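PDB 2HPS: coelenterazine-binding protein with bound coelenterazine from Renilla muelleri, which binds the luciferin coelenterazine and, in a calcium-dependent manner, makes it available for reaction with luciferase and oxygen. Local coordinates for residues R14-R19 and Y181-D186; R42-I46 and F127-P133; E60-V64 and M99-Q103. All coordinates share one frame; numbering follows the deposited sequence.

Contact 1 of 3, residues R14-R19 and Y181-D186; sequences RKMKTR and YGDLVD. With CTZ (c2-hydroxy-coelenterazine), chain B.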
loop_
_atom_site.group_PDB
_atom_site.type_symbol
_atom_site.label_atom_id
_atom_site.label_comp_id
_atom_site.label_asym_id
_atom_site.label_seq_id
_atom_site.Cartn_x
_atom_site.Cartn_y
_atom_site.Cartn_z
ATOM N N ARG A 14 3.486 12.424 -5.989
ATOM C CA ARG A 14 2.471 11.889 -6.905
ATOM C C ARG A 14 2.138 10.441 -6.570
ATOM O O ARG A 14 0.960 10.072 -6.504
ATOM C CB ARG A 14 2.936 12.015 -8.352
ATOM C CG ARG A 14 1.877 11.621 -9.389
ATOM C CD ARG A 14 2.406 11.912 -10.816
ATOM N NE ARG A 14 1.447 11.509 -11.839
ATOM C CZ ARG A 14 0.444 12.259 -12.285
ATOM N NH1 ARG A 14 0.232 13.481 -11.782
ATOM N NH2 ARG A 14 -0.374 11.766 -13.231
ATOM N N LYS A 15 3.174 9.648 -6.280
ATOM C CA LYS A 15 2.972 8.290 -5.831
ATOM C C LYS A 15 2.185 8.272 -4.520
ATOM O O LYS A 15 1.204 7.538 -4.386
ATOM C CB LYS A 15 4.309 7.579 -5.664
ATOM C CG LYS A 15 4.999 7.227 -6.996
ATOM C CD LYS A 15 6.168 6.277 -6.795
ATOM C CE LYS A 15 7.299 6.885 -5.949
ATOM N NZ LYS A 15 8.481 5.916 -5.784
HETATM N N MSE A 16 2.606 9.098 -3.570
HETATM C CA MSE A 16 1.979 9.083 -2.243
HETATM C C MSE A 16 0.525 9.564 -2.300
HETATM O O MSE A 16 -0.335 9.047 -1.599
HETATM C CB MSE A 16 2.786 9.886 -1.228
HETATM C CG MSE A 16 4.180 9.352 -0.957
HETATM SE SE MSE A 16 4.187 7.438 -0.387
HETATM C CE MSE A 16 4.892 6.619 -2.104
ATOM N N LYS A 17 0.241 10.552 -3.143
ATOM C CA LYS A 17 -1.142 11.000 -3.302
ATOM C C LYS A 17 -2.049 9.894 -3.887
ATOM O O LYS A 17 -3.229 9.772 -3.537
ATOM C CB LYS A 17 -1.206 12.279 -4.163
ATOM C CG LYS A 17 -2.593 12.943 -4.121
ATOM C CD LYS A 17 -2.713 14.224 -4.973
ATOM C CE LYS A 17 -4.187 14.656 -5.036
ATOM N NZ LYS A 17 -4.345 15.868 -5.905
ATOM N N THR A 18 -1.488 9.080 -4.773
ATOM C CA THR A 18 -2.227 7.971 -5.373
ATOM C C THR A 18 -2.583 6.962 -4.269
ATOM O O THR A 18 -3.725 6.501 -4.164
ATOM C CB THR A 18 -1.379 7.353 -6.489
ATOM O OG1 THR A 18 -1.092 8.385 -7.458
ATOM C CG2 THR A 18 -2.126 6.219 -7.182
ATOM N N ARG A 19 -1.609 6.699 -3.411
ATOM C CA ARG A 19 -1.789 5.801 -2.265
ATOM C C ARG A 19 -2.844 6.375 -1.311
ATOM O O ARG A 19 -3.736 5.673 -0.856
ATOM C CB ARG A 19 -0.455 5.657 -1.532
ATOM C CG ARG A 19 -0.528 4.848 -0.254
ATOM C CD ARG A 19 0.847 4.851 0.418
ATOM N NE ARG A 19 0.747 4.456 1.830
ATOM C CZ ARG A 19 1.660 4.737 2.763
ATOM N NH1 ARG A 19 2.778 5.403 2.461
ATOM N NH2 ARG A 19 1.466 4.327 4.006
ATOM N N TYR A 181 -0.197 0.953 -7.131
ATOM C CA TYR A 181 -1.433 1.586 -6.686
ATOM C C TYR A 181 -2.276 2.107 -7.857
ATOM O O TYR A 181 -3.068 3.064 -7.711
ATOM C CB TYR A 181 -1.100 2.704 -5.690
ATOM C CG TYR A 181 -0.939 2.191 -4.281
ATOM C CD1 TYR A 181 -2.022 2.172 -3.400
ATOM C CD2 TYR A 181 0.296 1.702 -3.830
ATOM C CE1 TYR A 181 -1.880 1.697 -2.108
ATOM C CE2 TYR A 181 0.446 1.221 -2.521
ATOM C CZ TYR A 181 -0.656 1.229 -1.676
ATOM O OH TYR A 181 -0.528 0.755 -0.387
ATOM N N GLY A 182 -2.120 1.461 -9.011
ATOM C CA GLY A 182 -2.819 1.871 -10.249
ATOM C C GLY A 182 -2.289 3.162 -10.857
ATOM O O GLY A 182 -1.236 3.671 -10.456
ATOM N N ASP A 183 -3.025 3.692 -11.832
ATOM C CA ASP A 183 -2.552 4.858 -12.571
ATOM C C ASP A 183 -2.414 6.021 -11.600
ATOM O O ASP A 183 -3.336 6.321 -10.835
ATOM C CB ASP A 183 -3.523 5.230 -13.698
ATOM C CG ASP A 183 -3.595 4.182 -14.798
ATOM O OD1 ASP A 183 -2.651 3.356 -14.958
ATOM O OD2 ASP A 183 -4.604 4.215 -15.535
ATOM N N LEU A 184 -1.257 6.672 -11.628
ATOM C CA LEU A 184 -0.986 7.741 -10.673
ATOM C C LEU A 184 -1.924 8.907 -10.898
ATOM O O LEU A 184 -2.298 9.223 -12.046
ATOM C CB LEU A 184 0.478 8.213 -10.706
ATOM C CG LEU A 184 1.591 7.171 -10.447
ATOM C CD1 LEU A 184 2.985 7.829 -10.356
ATOM C CD2 LEU A 184 1.311 6.331 -9.191
ATOM N N VAL A 185 -2.326 9.512 -9.792
ATOM C CA VAL A 185 -3.328 10.567 -9.810
ATOM C C VAL A 185 -2.676 11.946 -9.827
ATOM O O VAL A 185 -1.629 12.180 -9.237
ATOM C CB VAL A 185 -4.374 10.455 -8.651
ATOM C CG1 VAL A 185 -5.018 9.059 -8.646
ATOM C CG2 VAL A 185 -3.763 10.780 -7.296
ATOM N N ASP A 186 -3.422 13.041 -10.500
ATOM C CA ASP A 186 -3.047 14.474 -10.376
ATOM C C ASP A 186 -3.431 15.040 -9.008
ATOM O O ASP A 186 -2.691 15.866 -8.477
ATOM C CB ASP A 186 -3.713 15.268 -11.490
ATOM C CG ASP A 186 -3.306 14.816 -12.877
ATOM O OD1 ASP A 186 -4.143 15.005 -13.790
ATOM O OD2 ASP A 186 -2.180 14.312 -13.093
HETATM N N1 CTZ B . -3.546 -1.120 -1.257
HETATM C C2 CTZ B . -4.692 -0.636 -0.706
HETATM C C3 CTZ B . -5.475 -0.240 -1.878
HETATM N N4 CTZ B . -4.818 -0.498 -3.005
HETATM C C5 CTZ B . -5.147 -0.297 -4.298
HETATM C C6 CTZ B . -4.223 -0.651 -5.286
HETATM N N7 CTZ B . -3.029 -1.192 -4.963
HETATM C C8 CTZ B . -2.675 -1.416 -3.679
HETATM C C9 CTZ B . -3.639 -1.023 -2.623
HETATM C C10 CTZ B . -5.016 -0.537 0.766
HETATM C C11 CTZ B . -4.009 0.411 1.367
HETATM C C12 CTZ B . -3.059 -0.073 2.264
HETATM C C13 CTZ B . -2.108 0.770 2.825
HETATM C C14 CTZ B . -2.127 2.124 2.475
HETATM C C15 CTZ B . -3.073 2.620 1.565
HETATM C C16 CTZ B . -4.021 1.760 1.007
HETATM O O17 CTZ B . -1.198 2.950 3.018
HETATM O O18 CTZ B . -6.650 0.299 -1.859
HETATM C C19 CTZ B . -4.583 -0.464 -6.710
HETATM C C20 CTZ B . -5.358 0.617 -7.135
HETATM C C21 CTZ B . -5.688 0.754 -8.482
HETATM C C22 CTZ B . -5.258 -0.204 -9.411
HETATM C C23 CTZ B . -4.501 -1.291 -9.000
HETATM C C24 CTZ B . -4.165 -1.426 -7.647
HETATM O O25 CTZ B . -5.603 -0.046 -10.718
HETATM C C26 CTZ B . -1.334 -1.998 -3.273
HETATM C C27 CTZ B . -1.418 -3.502 -3.323
HETATM C C28 CTZ B . -1.324 -4.274 -2.167
HETATM C C29 CTZ B . -1.402 -5.664 -2.264
HETATM C C30 CTZ B . -1.592 -6.267 -3.517
HETATM C C31 CTZ B . -1.672 -5.494 -4.674
HETATM C C32 CTZ B . -1.578 -4.104 -4.576
#
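One wall of the coelenterazine pocket forms where Arg-19, on helix 6-21, meets Tyr-181 at the start of the C-terminal tail. The Tyr-181 ring is sandwiched: Arg-19 CG makes a CH-pi contact over one face, 4.2 Å from the ring centroid and 24° off its normal, while CTZ C8 lies over the opposite face. Farther along the same extended chain, Arg-19 NE donates a nearly straight bond (163°) to CTZ O17 at 2.7 Å, and a weak bond from NH2 joins the same oxygen. Thr-18 ties the tail to the helix. Turned beside its own backbone N (chi1 -59°), Thr-18 OG1 accepts from Val-185 N at 2.9 Å and donates to Arg-14 O at 2.8 Å. Near the terminus, Arg-14 brings NH1 and NH2 end-on to Asp-186 OD2, the NH1 bond measuring 2.9 Å; Asp-186 has a second conformer, so the permanence of this salt bridge is doubtful. Replacing Arg-14 by an alanine would probably leave the Asp-186 carboxylate without its charged mate and Leu-184 CB without the chain it packs on. Around this seam, Tyr-181 also stacks on Phe-167 of helix 157-169, selenomethionine Met-16 packs on Ala-85 and Leu-89 of helix 78-91, and Arg-19 touches Val-64 and Leu-68 of helix 51-68.

Contact 2 of 3, residues R42-I46 and F127-P133; sequences RIAKI and FLQAVGP. With CTZ (c2-hydroxy-coelenterazine), chain B.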
loop_
_atom_site.group_PDB
_atom_site.type_symbol
_atom_site.label_atom_id
_atom_site.label_comp_id
_atom_site.label_asym_id
_atom_site.label_seq_id
_atom_site.Cartn_x
_atom_site.Cartn_y
_atom_site.Cartn_z
ATOM N N ARG A 42 -10.943 -4.614 6.394
ATOM C CA ARG A 42 -11.184 -5.344 5.158
ATOM C C ARG A 42 -10.137 -6.452 4.961
ATOM O O ARG A 42 -10.469 -7.552 4.493
ATOM C CB ARG A 42 -11.225 -4.371 3.977
ATOM C CG ARG A 42 -12.483 -3.462 3.992
ATOM C CD ARG A 42 -12.444 -2.570 2.758
ATOM N NE ARG A 42 -13.652 -1.754 2.610
ATOM C CZ ARG A 42 -13.758 -0.792 1.703
ATOM N NH1 ARG A 42 -12.727 -0.548 0.902
ATOM N NH2 ARG A 42 -14.879 -0.072 1.600
ATOM N N ILE A 43 -8.885 -6.149 5.325
ATOM C CA ILE A 43 -7.777 -7.111 5.221
ATOM C C ILE A 43 -8.071 -8.331 6.106
ATOM O O ILE A 43 -7.997 -9.479 5.659
ATOM C CB ILE A 43 -6.415 -6.455 5.585
ATOM C CG1 ILE A 43 -5.960 -5.519 4.464
ATOM C CG2 ILE A 43 -5.325 -7.534 5.853
ATOM C CD1 ILE A 43 -4.851 -4.551 4.856
ATOM N N ALA A 44 -8.451 -8.070 7.353
ATOM C CA ALA A 44 -8.737 -9.147 8.313
ATOM C C ALA A 44 -9.890 -10.046 7.831
ATOM O O ALA A 44 -9.866 -11.273 8.002
ATOM C CB ALA A 44 -9.056 -8.540 9.677
ATOM N N LYS A 45 -10.904 -9.437 7.237
ATOM C CA LYS A 45 -12.069 -10.188 6.758
ATOM C C LYS A 45 -11.721 -11.144 5.613
ATOM O O LYS A 45 -12.054 -12.335 5.667
ATOM C CB LYS A 45 -13.191 -9.226 6.348
ATOM C CG LYS A 45 -14.506 -9.914 5.999
ATOM C CD LYS A 45 -15.619 -8.863 5.822
ATOM C CE LYS A 45 -17.009 -9.439 6.047
ATOM N NZ LYS A 45 -18.009 -8.317 6.010
ATOM N N ILE A 46 -11.043 -10.647 4.581
ATOM C CA ILE A 46 -10.750 -11.486 3.419
ATOM C C ILE A 46 -9.760 -12.604 3.801
ATOM O O ILE A 46 -9.888 -13.728 3.327
ATOM C CB ILE A 46 -10.251 -10.651 2.189
ATOM C CG1 ILE A 46 -10.096 -11.532 0.942
ATOM C CG2 ILE A 46 -8.949 -9.909 2.497
ATOM C CD1 ILE A 46 -11.398 -12.041 0.377
ATOM N N PHE A 127 -7.852 -10.629 -2.872
ATOM C CA PHE A 127 -7.361 -9.713 -1.844
ATOM C C PHE A 127 -7.522 -8.244 -2.261
ATOM O O PHE A 127 -8.072 -7.419 -1.520
ATOM C CB PHE A 127 -5.904 -10.018 -1.467
ATOM C CG PHE A 127 -5.332 -9.048 -0.467
ATOM C CD1 PHE A 127 -5.451 -9.288 0.898
ATOM C CD2 PHE A 127 -4.711 -7.873 -0.892
ATOM C CE1 PHE A 127 -4.944 -8.382 1.822
ATOM C CE2 PHE A 127 -4.193 -6.964 0.023
ATOM C CZ PHE A 127 -4.322 -7.223 1.383
ATOM N N LEU A 128 -7.058 -7.927 -3.461
ATOM C CA LEU A 128 -7.095 -6.559 -3.938
ATOM C C LEU A 128 -8.526 -6.025 -4.052
ATOM O O LEU A 128 -8.790 -4.874 -3.722
ATOM C CB LEU A 128 -6.358 -6.443 -5.273
ATOM C CG LEU A 128 -6.264 -5.028 -5.814
ATOM C CD1 LEU A 128 -5.621 -4.074 -4.776
ATOM C CD2 LEU A 128 -5.454 -5.047 -7.115
ATOM N N GLN A 129 -9.452 -6.872 -4.506
ATOM C CA GLN A 129 -10.852 -6.448 -4.629
ATOM C C GLN A 129 -11.608 -6.442 -3.294
ATOM O O GLN A 129 -12.696 -5.867 -3.196
ATOM C CB GLN A 129 -11.569 -7.286 -5.671
ATOM C CG GLN A 129 -11.019 -6.996 -7.079
ATOM C CD GLN A 129 -11.780 -7.745 -8.145
ATOM O OE1 GLN A 129 -12.083 -8.926 -7.972
ATOM N NE2 GLN A 129 -12.108 -7.063 -9.241
ATOM N N ALA A 130 -11.046 -7.088 -2.280
ATOM C CA ALA A 130 -11.584 -6.961 -0.924
ATOM C C ALA A 130 -11.172 -5.626 -0.324
ATOM O O ALA A 130 -12.004 -4.910 0.241
ATOM C CB ALA A 130 -11.136 -8.128 -0.042
ATOM N N VAL A 131 -9.898 -5.256 -0.457
ATOM C CA VAL A 131 -9.460 -3.959 0.086
ATOM C C VAL A 131 -10.023 -2.829 -0.758
ATOM O O VAL A 131 -10.352 -1.761 -0.232
ATOM C CB VAL A 131 -7.916 -3.828 0.289
ATOM C CG1 VAL A 131 -7.397 -5.014 1.120
ATOM C CG2 VAL A 131 -7.193 -3.732 -1.015
ATOM N N GLY A 132 -10.177 -3.097 -2.059
ATOM C CA GLY A 132 -10.681 -2.098 -3.010
ATOM C C GLY A 132 -11.798 -2.655 -3.884
ATOM O O GLY A 132 -11.593 -2.950 -5.065
ATOM N N PRO A 133 -12.998 -2.800 -3.312
ATOM C CA PRO A 133 -14.154 -3.375 -4.034
ATOM C C PRO A 133 -14.625 -2.541 -5.221
ATOM O O PRO A 133 -15.377 -3.035 -6.073
ATOM C CB PRO A 133 -15.245 -3.475 -2.963
ATOM C CG PRO A 133 -14.790 -2.564 -1.835
ATOM C CD PRO A 133 -13.304 -2.443 -1.912
HETATM N N1 CTZ B . -3.546 -1.120 -1.257
HETATM C C2 CTZ B . -4.692 -0.636 -0.706
HETATM C C3 CTZ B . -5.475 -0.240 -1.878
HETATM N N4 CTZ B . -4.818 -0.498 -3.005
HETATM C C5 CTZ B . -5.147 -0.297 -4.298
HETATM C C6 CTZ B . -4.223 -0.651 -5.286
HETATM N N7 CTZ B . -3.029 -1.192 -4.963
HETATM C C8 CTZ B . -2.675 -1.416 -3.679
HETATM C C9 CTZ B . -3.639 -1.023 -2.623
HETATM C C10 CTZ B . -5.016 -0.537 0.766
HETATM C C11 CTZ B . -4.009 0.411 1.367
HETATM C C12 CTZ B . -3.059 -0.073 2.264
HETATM C C13 CTZ B . -2.108 0.770 2.825
HETATM C C14 CTZ B . -2.127 2.124 2.475
HETATM C C15 CTZ B . -3.073 2.620 1.565
HETATM C C16 CTZ B . -4.021 1.760 1.007
HETATM O O17 CTZ B . -1.198 2.950 3.018
HETATM O O18 CTZ B . -6.650 0.299 -1.859
HETATM C C19 CTZ B . -4.583 -0.464 -6.710
HETATM C C20 CTZ B . -5.358 0.617 -7.135
HETATM C C21 CTZ B . -5.688 0.754 -8.482
HETATM C C22 CTZ B . -5.258 -0.204 -9.411
HETATM C C23 CTZ B . -4.501 -1.291 -9.000
HETATM C C24 CTZ B . -4.165 -1.426 -7.647
HETATM O O25 CTZ B . -5.603 -0.046 -10.718
HETATM C C26 CTZ B . -1.334 -1.998 -3.273
HETATM C C27 CTZ B . -1.418 -3.502 -3.323
HETATM C C28 CTZ B . -1.324 -4.274 -2.167
HETATM C C29 CTZ B . -1.402 -5.664 -2.264
HETATM C C30 CTZ B . -1.592 -6.267 -3.517
HETATM C C31 CTZ B . -1.672 -5.494 -4.674
HETATM C C32 CTZ B . -1.578 -4.104 -4.576
#
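Two helices that follow EF-hand loops meet through Ile-43 and Ile-46 of helix 33-47, in EF-hand 1, and Phe-127, Ala-130 and Val-131 of helix 121-131, in EF-hand 3. Their local axes approach to 9.0 Å and run at 138°, a splayed antiparallel pairing. The tightest point is Ile-46 CB against Ala-130 CB, 3.5 Å apart, closer than usual for two carbons, an approach the small alanine side chain probably allows. Ile-46 CG2 also reaches Phe-127 CD1, the two side chains lying nearly at right angles. Next to it, Ile-43 CG1 touches both Phe-127 CZ at 3.9 Å and Val-131 CG1 at 3.7 Å, bridging two residues one helical turn apart. These two have a second role in the ligand pocket: Phe-127 CE2 approaches CTZ C29 at 3.8 Å, and the other Val-131 methyl, CG2, lies 4.0 Å from CTZ C3. Phe-127 lies about 6 Å, side chain to side chain, from Glu-123, a probable calcium ligand. At the polar end, Arg-42 is extended (chi2 -178°), and its NH1 donates to Val-131 O at 2.9 Å, from above the carbonyl plane with a bent N-H...O angle of 138°, while Pro-133 packs over one guanidinium face. The chemistry is mainly apolar, with one cation set at the C-terminal end of helix 121-131, where the helix's partial negative charge would probably favour it.

Contact 3 of 3, residues E60-V64 and M99-Q103; sequences EFLRV and MAVIQ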
loop_
_atom_site.group_PDB
_atom_site.type_symbol
_atom_site.label_atom_id
_atom_site.label_comp_id
_atom_site.label_asym_id
_atom_site.label_seq_id
_atom_site.Cartn_x
_atom_site.Cartn_y
_atom_site.Cartn_z
ATOM N N GLU A 60 -0.612 -2.203 13.339
ATOM C CA GLU A 60 0.418 -1.766 12.388
ATOM C C GLU A 60 -0.131 -0.608 11.566
ATOM O O GLU A 60 0.562 0.400 11.365
ATOM C CB GLU A 60 0.924 -2.911 11.499
ATOM C CG GLU A 60 2.046 -2.491 10.510
ATOM C CD GLU A 60 3.329 -1.919 11.169
ATOM O OE1 GLU A 60 3.519 -1.955 12.420
ATOM O OE2 GLU A 60 4.178 -1.402 10.409
ATOM N N PHE A 61 -1.383 -0.724 11.128
ATOM C CA PHE A 61 -2.018 0.411 10.449
ATOM C C PHE A 61 -2.079 1.676 11.304
ATOM O O PHE A 61 -1.873 2.778 10.803
ATOM C CB PHE A 61 -3.395 0.038 9.888
ATOM C CG PHE A 61 -3.325 -0.586 8.518
ATOM C CD1 PHE A 61 -2.784 -1.859 8.350
ATOM C CD2 PHE A 61 -3.773 0.117 7.401
ATOM C CE1 PHE A 61 -2.692 -2.445 7.055
ATOM C CE2 PHE A 61 -3.681 -0.439 6.120
ATOM C CZ PHE A 61 -3.149 -1.728 5.947
ATOM N N LEU A 62 -2.348 1.527 12.603
ATOM C CA LEU A 62 -2.372 2.690 13.480
ATOM C C LEU A 62 -0.990 3.309 13.614
ATOM O O LEU A 62 -0.855 4.525 13.656
ATOM C CB LEU A 62 -2.924 2.321 14.864
ATOM C CG LEU A 62 -4.408 1.958 14.917
ATOM C CD1 LEU A 62 -4.724 1.463 16.332
ATOM C CD2 LEU A 62 -5.318 3.118 14.517
ATOM N N ARG A 63 0.041 2.466 13.670
ATOM C CA ARG A 63 1.417 2.943 13.775
ATOM C C ARG A 63 1.789 3.816 12.568
ATOM O O ARG A 63 2.366 4.904 12.709
ATOM C CB ARG A 63 2.377 1.753 13.908
ATOM C CG ARG A 63 3.808 2.187 14.327
ATOM C CD ARG A 63 4.728 0.954 14.416
ATOM N NE ARG A 63 5.062 0.433 13.090
ATOM C CZ ARG A 63 6.010 0.939 12.304
ATOM N NH1 ARG A 63 6.730 1.984 12.702
ATOM N NH2 ARG A 63 6.223 0.409 11.108
ATOM N N VAL A 64 1.449 3.322 11.381
ATOM C CA VAL A 64 1.634 4.062 10.129
ATOM C C VAL A 64 0.719 5.301 10.092
ATOM O O VAL A 64 1.170 6.370 9.703
ATOM C CB VAL A 64 1.480 3.130 8.904
ATOM C CG1 VAL A 64 1.613 3.901 7.588
ATOM C CG2 VAL A 64 2.541 2.025 8.967
HETATM N N MSE A 99 11.594 -1.497 8.744
HETATM C CA MSE A 99 10.346 -1.366 9.481
HETATM C C MSE A 99 9.244 -0.841 8.574
HETATM O O MSE A 99 8.074 -1.192 8.749
HETATM C CB MSE A 99 10.508 -0.449 10.692
HETATM C CG MSE A 99 11.215 -1.095 11.846
HETATM SE SE MSE A 99 10.279 -2.718 12.489
HETATM C CE MSE A 99 8.538 -2.179 12.450
ATOM N N ALA A 100 9.621 -0.004 7.600
ATOM C CA ALA A 100 8.636 0.615 6.694
ATOM C C ALA A 100 7.890 -0.355 5.780
ATOM O O ALA A 100 6.805 -0.028 5.266
ATOM C CB ALA A 100 9.290 1.697 5.866
ATOM N N VAL A 101 8.457 -1.547 5.570
ATOM C CA VAL A 101 7.809 -2.526 4.682
ATOM C C VAL A 101 7.024 -3.603 5.420
ATOM O O VAL A 101 6.383 -4.460 4.807
ATOM C CB VAL A 101 8.811 -3.160 3.691
ATOM C CG1 VAL A 101 9.480 -2.055 2.862
ATOM C CG2 VAL A 101 9.857 -4.022 4.423
ATOM N N ILE A 102 7.081 -3.553 6.749
ATOM C CA ILE A 102 6.343 -4.500 7.579
ATOM C C ILE A 102 4.846 -4.542 7.257
ATOM O O ILE A 102 4.257 -5.619 7.142
ATOM C CB ILE A 102 6.657 -4.232 9.083
ATOM C CG1 ILE A 102 8.128 -4.575 9.362
ATOM C CG2 ILE A 102 5.685 -4.946 10.003
ATOM C CD1 ILE A 102 8.480 -6.093 9.304
ATOM N N GLN A 103 4.237 -3.377 7.068
ATOM C CA GLN A 103 2.839 -3.308 6.697
ATOM C C GLN A 103 2.555 -4.093 5.406
ATOM O O GLN A 103 1.593 -4.871 5.327
ATOM C CB GLN A 103 2.463 -1.843 6.529
ATOM C CG GLN A 103 1.002 -1.555 6.452
ATOM C CD GLN A 103 0.756 -0.069 6.201
ATOM O OE1 GLN A 103 1.656 0.669 5.770
ATOM N NE2 GLN A 103 -0.452 0.377 6.491
HETATM O O HOH W 1 5.380 -0.887 8.061
#
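At chi1 -167° Gln-103 swings CG to the side away from its own nitrogen and, extended beyond it, carries its amide across to Phe-61 and Val-64, while a bend at chi2 (59°) folds the Glu-60 carboxylate up toward Arg-63 and the turn at 99-102. Gln-103 NE2 sits 3.2 Å above the centre of the Phe-61 ring. The ring and amide planes are 76° apart, so the amide stands on the ring face and does not stack flat on it. Gln-103 OE1, at the other corner of the amide, rests against Val-64 CG2 at 3.6 Å. Gln-103 NE2 is hydrogen-bonded to Tyr-36 OH, which also bonds the coelenterazine; that bond probably sets which end of the amide faces the ring. Glu-60 is gripped side-on by Arg-63: NE meets OE1 at 2.9 Å and NH2 meets OE2 at 2.8 Å, one nitrogen to each oxygen. Selenomethionine Met-99 lays CE over one face of the Arg-63 guanidinium, 3.7 Å from Arg-63 NH2. A water links the two segments. It accepts from Gln-103 N at 2.9 Å, in the first turn of helix 102-111, and is also hydrogen-bonded to Glu-60 OE2, at 2.7 Å, and to Met-99 O. The buried carboxylate of Glu-60 thus has an arginine partner from its own helix and a solvent link to a helix start, both of which would be expected to stabilise its negative charge.

Overall arrangement
All three contacts are partly buried, but contact 3 has no exposed residue among those touching, whereas contacts 1 and 2 each reach the surface. All three touch the coelenterazine: contact 1 with arginine hydrogen bonds, contact 2 by apolar packing, contact 3 through Phe-61 and Gln-103. Contact 3 connects with both others, since Val-64 meets Arg-19 of contact 1 and Phe-61 meets Ile-43 of contact 2, helices 33-47 and 51-68 being consecutive. The charged groups differ accordingly: a helix arginine reaching the C-terminal aspartate, modelled in two conformers, in contact 1, an arginine on a helix-end carbonyl in contact 2, and a pair within one helix, extended by water, in contact 3.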